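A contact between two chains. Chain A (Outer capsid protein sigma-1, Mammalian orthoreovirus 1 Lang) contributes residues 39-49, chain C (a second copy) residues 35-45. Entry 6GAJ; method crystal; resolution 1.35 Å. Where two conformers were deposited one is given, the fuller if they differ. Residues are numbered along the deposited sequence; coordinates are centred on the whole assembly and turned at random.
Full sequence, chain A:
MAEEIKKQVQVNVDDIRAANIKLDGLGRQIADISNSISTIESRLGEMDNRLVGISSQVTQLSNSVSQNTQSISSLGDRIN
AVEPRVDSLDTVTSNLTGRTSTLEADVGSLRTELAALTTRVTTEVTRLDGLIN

Chain A 39-49: TIESRLGEMDN
Chain C, residues 35-45: NSISTIESRLG

How do the two backbones lie against each other? Both stretches are continuous α-helix, with phi near -65° and psi near -40°, each running on beyond its ends. They point the same way, their axes inclined by 19° and 11.0 Å apart at closest approach. The register is nearly level: Glu41(A) CA lies 7.2 Å from Ile40(C) CA, and one turn later Leu44(A) CA lies 7.7 Å from Arg43(C) CA. Unbroken i to i+4 backbone hydrogen bonds, such as Leu44(A) N to Ile40(A) O at 2.9 Å and Leu44(C) N to Ile40(C) O at 3.0 Å, keep each rod regular.

Which bumps fill which hollows? Ile40(C), chi1 m and chi2 t, points toward chain A and enters the space bounded by Ile40(A), Glu41(A) and Leu44(A). Ile40(C) CD1 comes within 3.7 Å of Ile40(A) CG2 and 4.2 Å of Glu41(A) CG, while Ile40(C) CG1 lies 3.8 Å from Leu44(A) CD1. Leu44(A), also m,t, points toward chain C; its CD2 meets Leu44(C) CD2 at 3.6 Å. Leu44(C), again m,t, leaves its backbone sideways, but its end comes nearer. Ile40(A) shares the m,t rotamer. These apolar contacts are at van der Waals distance, and all four residues are buried in the assembly.

How does Arg43(C) fit beside this apolar layer? Its chi angles, -75°, 175°, 72° and 178°, carry the guanidinium to Leu44(A), whose CB covers one face with NH2 of Arg43(C) 3.6 Å away. Gly45(A) N is 3.8 Å from the same Arg43(C) NH2, and the glycine brings no side chain to this surface. Asp48(A), chi1 t, lies at the guanidinium edge, but its OD2 is 4.5 Å from Arg43(C) NH2, beyond a salt bridge. Water 4 fills in, donating to Asp48(A) OD2 at 2.7 Å and accepting from Arg43(C) NE at 2.8 Å. Water 3 likewise accepts from Arg43(C) NH2 at 3.0 Å and donates to Glu41(A) O at 2.8 Å.

What joins Glu41(A) to Ser36(C)? The glutamate, chi1 m and chi2 t, starts sideways and its end approaches chain C, with OE2 4.1 Å from Ser36(C) CB. Two waters bridge them: water 1 donates to Glu41(A) OE2 at 2.6 Å and to Ser36(C) O at 2.8 Å, and water 2 donates to Glu41(A) OE2 at 2.6 Å and hydrogen-bonds Ser36(C) OG at 2.7 Å. No direct hydrogen bond crosses between the stretches; the 397 Å² contact combines close apolar packing with water-mediated polar links.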

# COMPACT_ATOMS: atom_id res chain seq x y z
N THR A 39 -23.45 32.34 15.86
CA THR A 39 -23.38 30.88 15.90
C THR A 39 -22.92 30.34 14.55
O THR A 39 -22.13 29.40 14.52
CB THR A 39 -24.74 30.30 16.29
OG1 THR A 39 -25.01 30.68 17.64
CG2 THR A 39 -24.76 28.77 16.17
N ILE A 40 -23.41 30.89 13.43
CA ILE A 40 -23.00 30.45 12.11
C ILE A 40 -21.53 30.69 11.94
O ILE A 40 -20.86 29.80 11.40
CB ILE A 40 -23.80 31.17 10.99
CG1 ILE A 40 -25.24 30.61 10.95
CG2 ILE A 40 -23.10 31.03 9.65
CD1 ILE A 40 -26.28 31.57 10.30
N GLU A 41 -20.99 31.81 12.39
CA GLU A 41 -19.58 32.10 12.24
C GLU A 41 -18.77 31.06 13.05
O GLU A 41 -17.73 30.59 12.57
CB GLU A 41 -19.27 33.52 12.71
CG GLU A 41 -19.76 34.52 11.66
CD GLU A 41 -19.76 35.97 12.07
OE1 GLU A 41 -19.38 36.28 13.22
OE2 GLU A 41 -20.12 36.80 11.21
N SER A 42 -19.26 30.66 14.22
CA SER A 42 -18.58 29.65 15.03
C SER A 42 -18.58 28.30 14.28
O SER A 42 -17.53 27.60 14.25
CB SER A 42 -19.26 29.52 16.39
OG SER A 42 -18.88 28.30 17.00
N ARG A 43 -19.71 27.95 13.63
CA ARG A 43 -19.80 26.70 12.86
C ARG A 43 -18.86 26.75 11.66
O ARG A 43 -18.24 25.75 11.31
CB ARG A 43 -21.22 26.43 12.38
CG ARG A 43 -22.22 26.04 13.47
CD ARG A 43 -23.60 25.77 12.85
NE ARG A 43 -23.66 24.50 12.10
CZ ARG A 43 -24.73 24.08 11.44
NH1 ARG A 43 -25.83 24.83 11.41
NH2 ARG A 43 -24.71 22.93 10.78
N LEU A 44 -18.68 27.94 11.03
CA LEU A 44 -17.75 28.02 9.91
C LEU A 44 -16.34 27.79 10.41
O LEU A 44 -15.55 27.18 9.72
CB LEU A 44 -17.80 29.39 9.23
CG LEU A 44 -19.01 29.67 8.36
CD1 LEU A 44 -19.10 31.13 8.04
CD2 LEU A 44 -19.04 28.81 7.12
N GLY A 45 -16.00 28.33 11.58
CA GLY A 45 -14.66 28.14 12.11
C GLY A 45 -14.37 26.68 12.37
O GLY A 45 -13.25 26.19 12.06
N GLU A 46 -15.36 25.96 12.86
CA GLU A 46 -15.23 24.52 13.12
C GLU A 46 -15.10 23.79 11.80
O GLU A 46 -14.27 22.86 11.71
CB GLU A 46 -16.44 23.98 13.92
CG GLU A 46 -16.27 22.50 14.29
CD GLU A 46 -16.96 21.96 15.53
OE1 GLU A 46 -16.63 20.81 15.92
OE2 GLU A 46 -17.82 22.66 16.12
N MET A 47 -15.87 24.16 10.78
CA MET A 47 -15.83 23.53 9.45
C MET A 47 -14.46 23.75 8.82
O MET A 47 -13.86 22.80 8.25
CB MET A 47 -16.95 24.09 8.56
CG MET A 47 -17.30 23.20 7.38
SD MET A 47 -18.30 21.80 7.89
CE MET A 47 -19.86 22.54 7.94
N ASP A 48 -13.94 24.97 8.91
CA ASP A 48 -12.62 25.29 8.37
C ASP A 48 -11.60 24.36 8.98
O ASP A 48 -10.83 23.71 8.26
CB ASP A 48 -12.25 26.71 8.75
CG ASP A 48 -11.37 27.31 7.69
OD1 ASP A 48 -10.40 26.61 7.24
OD2 ASP A 48 -11.69 28.44 7.21
N ASN A 49 -11.64 24.19 10.30
CA ASN A 49 -10.70 23.25 10.93
C ASN A 49 -11.00 21.82 10.57
O ASN A 49 -10.01 21.04 10.49
CB ASN A 49 -10.71 23.44 12.43
CG ASN A 49 -9.83 24.62 12.83
OD1 ASN A 49 -8.63 24.48 13.02
ND2 ASN A 49 -10.40 25.80 12.95
N ASN C 35 -23.98 42.46 5.49
CA ASN C 35 -22.54 42.38 5.17
C ASN C 35 -21.97 41.12 5.79
O ASN C 35 -21.17 40.41 5.15
CB ASN C 35 -21.82 43.66 5.69
CG ASN C 35 -22.18 44.89 4.86
OD1 ASN C 35 -22.84 44.81 3.80
ND2 ASN C 35 -21.84 46.06 5.38
N SER C 36 -22.37 40.76 7.02
CA SER C 36 -21.93 39.54 7.69
C SER C 36 -22.39 38.31 6.85
O SER C 36 -21.63 37.35 6.69
CB SER C 36 -22.52 39.40 9.09
OG SER C 36 -22.00 40.39 9.98
N ILE C 37 -23.62 38.36 6.32
CA ILE C 37 -24.16 37.29 5.47
C ILE C 37 -23.35 37.13 4.24
O ILE C 37 -22.98 35.98 3.87
CB ILE C 37 -25.66 37.54 5.19
CG1 ILE C 37 -26.42 37.26 6.52
CG2 ILE C 37 -26.20 36.62 4.04
CD1 ILE C 37 -27.89 37.59 6.51
N SER C 38 -22.96 38.23 3.58
CA SER C 38 -22.15 38.12 2.38
C SER C 38 -20.80 37.47 2.69
O SER C 38 -20.32 36.62 1.92
CB SER C 38 -21.97 39.49 1.75
OG SER C 38 -21.15 39.38 0.60
N THR C 39 -20.21 37.79 3.85
CA THR C 39 -18.94 37.20 4.18
C THR C 39 -19.08 35.71 4.41
O THR C 39 -18.23 34.90 3.98
CB THR C 39 -18.32 37.90 5.36
OG1 THR C 39 -18.08 39.29 5.00
CG2 THR C 39 -17.05 37.22 5.85
N ILE C 40 -20.14 35.32 5.11
CA ILE C 40 -20.41 33.90 5.36
C ILE C 40 -20.55 33.15 4.04
O ILE C 40 -19.98 32.05 3.91
CB ILE C 40 -21.72 33.74 6.21
CG1 ILE C 40 -21.44 34.08 7.68
CG2 ILE C 40 -22.33 32.30 6.09
CD1 ILE C 40 -22.61 34.48 8.55
N GLU C 41 -21.30 33.71 3.09
CA GLU C 41 -21.51 33.05 1.81
C GLU C 41 -20.17 32.92 1.09
O GLU C 41 -19.90 31.86 0.48
CB GLU C 41 -22.49 33.88 0.98
CG GLU C 41 -23.94 33.79 1.44
CD GLU C 41 -24.88 34.80 0.74
OE1 GLU C 41 -24.38 35.66 -0.01
OE2 GLU C 41 -26.09 34.79 1.02
N SER C 42 -19.30 33.94 1.19
CA SER C 42 -18.01 33.87 0.51
C SER C 42 -17.12 32.81 1.15
O SER C 42 -16.38 32.10 0.44
CB SER C 42 -17.34 35.24 0.50
OG SER C 42 -18.04 36.00 -0.47
N ARG C 43 -17.22 32.62 2.49
CA ARG C 43 -16.45 31.57 3.20
C ARG C 43 -16.93 30.21 2.73
O ARG C 43 -16.10 29.32 2.45
CB ARG C 43 -16.58 31.73 4.70
CG ARG C 43 -15.72 32.92 5.16
CD ARG C 43 -15.93 33.16 6.65
NE ARG C 43 -15.29 32.08 7.42
CZ ARG C 43 -15.27 32.04 8.76
NH1 ARG C 43 -15.86 32.99 9.48
NH2 ARG C 43 -14.61 31.07 9.38
N LEU C 44 -18.23 30.03 2.63
CA LEU C 44 -18.77 28.75 2.15
C LEU C 44 -18.34 28.48 0.73
O LEU C 44 -17.93 27.35 0.43
CB LEU C 44 -20.32 28.71 2.25
CG LEU C 44 -20.84 28.65 3.68
CD1 LEU C 44 -22.31 29.02 3.73
CD2 LEU C 44 -20.67 27.22 4.27
N GLY C 45 -18.32 29.48 -0.14
CA GLY C 45 -17.84 29.30 -1.50
C GLY C 45 -16.37 28.91 -1.56
O GLY C 45 -15.98 28.04 -2.36
O HOH W 1 -19.59 37.11 8.65
O HOH W 2 -20.29 39.36 11.79
O HOH W 3 -15.23 31.83 12.22
O HOH W 4 -13.60 30.15 6.29